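Local coordinates for protein histidine kinase (Methanosarcina mazei, PDB 3LI9) that is probably a membrane-bound sensor kinase that phosphorylates itself on histidine in response to a signal, this chain being its extracellular sensor domain, at residues S216-V220 with E221-N225. Sequence-based numbering, arbitrary orientation.
Sequences SDFDV and EEIKN
Val220 O, at the N-cap position, accepts the first helical bond of the helix 221-231 from Lys224 N at 3.1 Å, with an N-H...O angle of 175°, and a weak, bent one from Ile223 N; just before it, Asp219 centres an inverse gamma turn, closed by a weak bond from Val220 N to Phe218 O. How a chain entering a helix can be tied back to its first turn is seen in the lysine. The Lys224 side chain runs back over this turn and bends at its last torsion (chi4 -61°), which brings NZ within 2.7 Å of Phe218 O. The ammonium nitrogen sits above that carbonyl plane, 40° out of it. A weaker bond, 3.2 Å from NZ to Ser216 O, ties in the 3-10 segment at Ser216, and the carboxylate of Asp219, its OD1 4.7 Å from NZ, may add some electrostatic attraction without touching. An alanine in place of Lys224 would probably leave the carbonyls of Ser216 and Phe218 without their shared donor and let the loop move more freely against the helix. This connection belongs to the Cache domain, the extracellular PDC-fold sensor of the putative kinase, where the helix packs beside the edge strand 236-241 of a four-stranded antiparallel sheet. On that inner side Ile223 points back at the loop: its CD1 meets Phe218 CD1 at 3.8 Å, approaching the ring obliquely, while CG2 lies against Phe218 CB. The phenylalanine ring also makes an edge-to-face contact with Trp209. Val220 closes the apolar group, its CB 4.1 Å from Ile223 CD1, and both residues rest on Ile240. Across the valine, at about a right angle, comes Glu222, whose chain bends at chi2 and carries OE1 to 3.5 Å from Val220 CG1.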
loop_
_atom_site.group_PDB
_atom_site.type_symbol
_atom_site.label_atom_id
_atom_site.label_comp_id
_atom_site.label_asym_id
_atom_site.label_seq_id
_atom_site.Cartn_x
_atom_site.Cartn_y
_atom_site.Cartn_z
ATOM N N SER A 216 -17.863 -1.285 1.709
ATOM C CA SER A 216 -18.805 -2.405 1.656
ATOM C C SER A 216 -19.622 -2.496 2.960
ATOM O O SER A 216 -20.569 -3.261 3.020
ATOM C CB SER A 216 -18.091 -3.744 1.320
ATOM O OG SER A 216 -17.184 -4.062 2.329
ATOM N N ASP A 217 -19.262 -1.713 3.988
ATOM C CA ASP A 217 -19.981 -1.683 5.276
ATOM C C ASP A 217 -21.217 -0.772 5.306
ATOM O O ASP A 217 -21.921 -0.699 6.329
ATOM C CB ASP A 217 -19.053 -1.181 6.404
ATOM C CG ASP A 217 -17.935 -2.159 6.738
ATOM O OD1 ASP A 217 -18.225 -3.378 6.723
ATOM O OD2 ASP A 217 -16.779 -1.700 7.051
ATOM N N PHE A 218 -21.448 -0.010 4.254
ATOM C CA PHE A 218 -22.558 0.930 4.239
ATOM C C PHE A 218 -23.822 0.217 3.803
ATOM O O PHE A 218 -23.801 -0.590 2.871
ATOM C CB PHE A 218 -22.287 2.087 3.291
ATOM C CG PHE A 218 -21.276 3.112 3.855
ATOM C CD1 PHE A 218 -21.649 4.379 4.188
ATOM C CD2 PHE A 218 -19.949 2.746 3.987
ATOM C CE1 PHE A 218 -20.698 5.307 4.718
ATOM C CE2 PHE A 218 -19.011 3.629 4.502
ATOM C CZ PHE A 218 -19.382 4.884 4.867
ATOM N N ASP A 219 -24.919 0.486 4.498
ATOM C CA ASP A 219 -26.191 -0.153 4.125
ATOM C C ASP A 219 -26.847 0.653 3.070
ATOM O O ASP A 219 -27.919 1.183 3.300
ATOM C CB ASP A 219 -27.158 -0.142 5.311
ATOM C CG ASP A 219 -26.646 -0.912 6.457
ATOM O OD1 ASP A 219 -26.160 -2.051 6.238
ATOM O OD2 ASP A 219 -26.728 -0.370 7.577
ATOM N N VAL A 220 -26.215 0.752 1.901
ATOM C CA VAL A 220 -26.699 1.583 0.797
ATOM C C VAL A 220 -26.290 0.841 -0.469
ATOM O O VAL A 220 -25.099 0.591 -0.697
ATOM C CB VAL A 220 -26.058 3.004 0.770
ATOM C CG1 VAL A 220 -26.574 3.867 -0.413
ATOM C CG2 VAL A 220 -26.302 3.712 2.125
ATOM N N GLU A 221 -27.295 0.423 -1.240
ATOM C CA GLU A 221 -27.088 -0.387 -2.404
ATOM C C GLU A 221 -26.032 0.248 -3.344
ATOM O O GLU A 221 -25.131 -0.460 -3.785
ATOM C CB GLU A 221 -28.452 -0.601 -3.162
ATOM C CG GLU A 221 -28.412 -1.474 -4.426
ATOM C CD GLU A 221 -28.147 -2.929 -4.074
ATOM O OE1 GLU A 221 -27.440 -3.134 -3.082
ATOM O OE2 GLU A 221 -28.676 -3.877 -4.731
ATOM N N GLU A 222 -26.160 1.514 -3.656
ATOM C CA GLU A 222 -25.235 2.110 -4.593
ATOM C C GLU A 222 -23.770 2.075 -4.107
ATOM O O GLU A 222 -22.864 1.993 -4.923
ATOM C CB GLU A 222 -25.644 3.545 -4.865
ATOM C CG GLU A 222 -26.953 3.613 -5.666
ATOM C CD GLU A 222 -28.204 3.374 -4.768
ATOM O OE1 GLU A 222 -28.094 3.181 -3.517
ATOM O OE2 GLU A 222 -29.312 3.394 -5.342
ATOM N N ILE A 223 -23.552 2.237 -2.804
ATOM C CA ILE A 223 -22.166 2.236 -2.272
ATOM C C ILE A 223 -21.585 0.859 -2.287
ATOM O O ILE A 223 -20.416 0.665 -2.648
ATOM C CB ILE A 223 -22.120 2.854 -0.816
ATOM C CG1 ILE A 223 -22.517 4.301 -0.849
ATOM C CG2 ILE A 223 -20.718 2.811 -0.301
ATOM C CD1 ILE A 223 -22.529 4.988 0.546
ATOM N N LYS A 224 -22.396 -0.160 -1.959
ATOM C CA LYS A 224 -21.992 -1.541 -2.187
ATOM C C LYS A 224 -21.623 -1.863 -3.672
ATOM O O LYS A 224 -20.680 -2.643 -3.936
ATOM C CB LYS A 224 -23.109 -2.503 -1.711
ATOM C CG LYS A 224 -23.160 -2.582 -0.201
ATOM C CD LYS A 224 -24.292 -3.585 0.225
ATOM C CE LYS A 224 -24.838 -3.192 1.542
ATOM N NZ LYS A 224 -23.683 -3.287 2.481
ATOM N N ASN A 225 -22.380 -1.322 -4.609
ATOM C CA ASN A 225 -22.083 -1.463 -6.079
ATOM C C ASN A 225 -20.750 -0.788 -6.482
ATOM O O ASN A 225 -19.929 -1.389 -7.210
ATOM C CB ASN A 225 -23.209 -0.949 -6.943
ATOM C CG ASN A 225 -24.467 -1.819 -6.791
ATOM O OD1 ASN A 225 -24.364 -2.988 -6.375
ATOM N ND2 ASN A 225 -25.598 -1.267 -7.111
#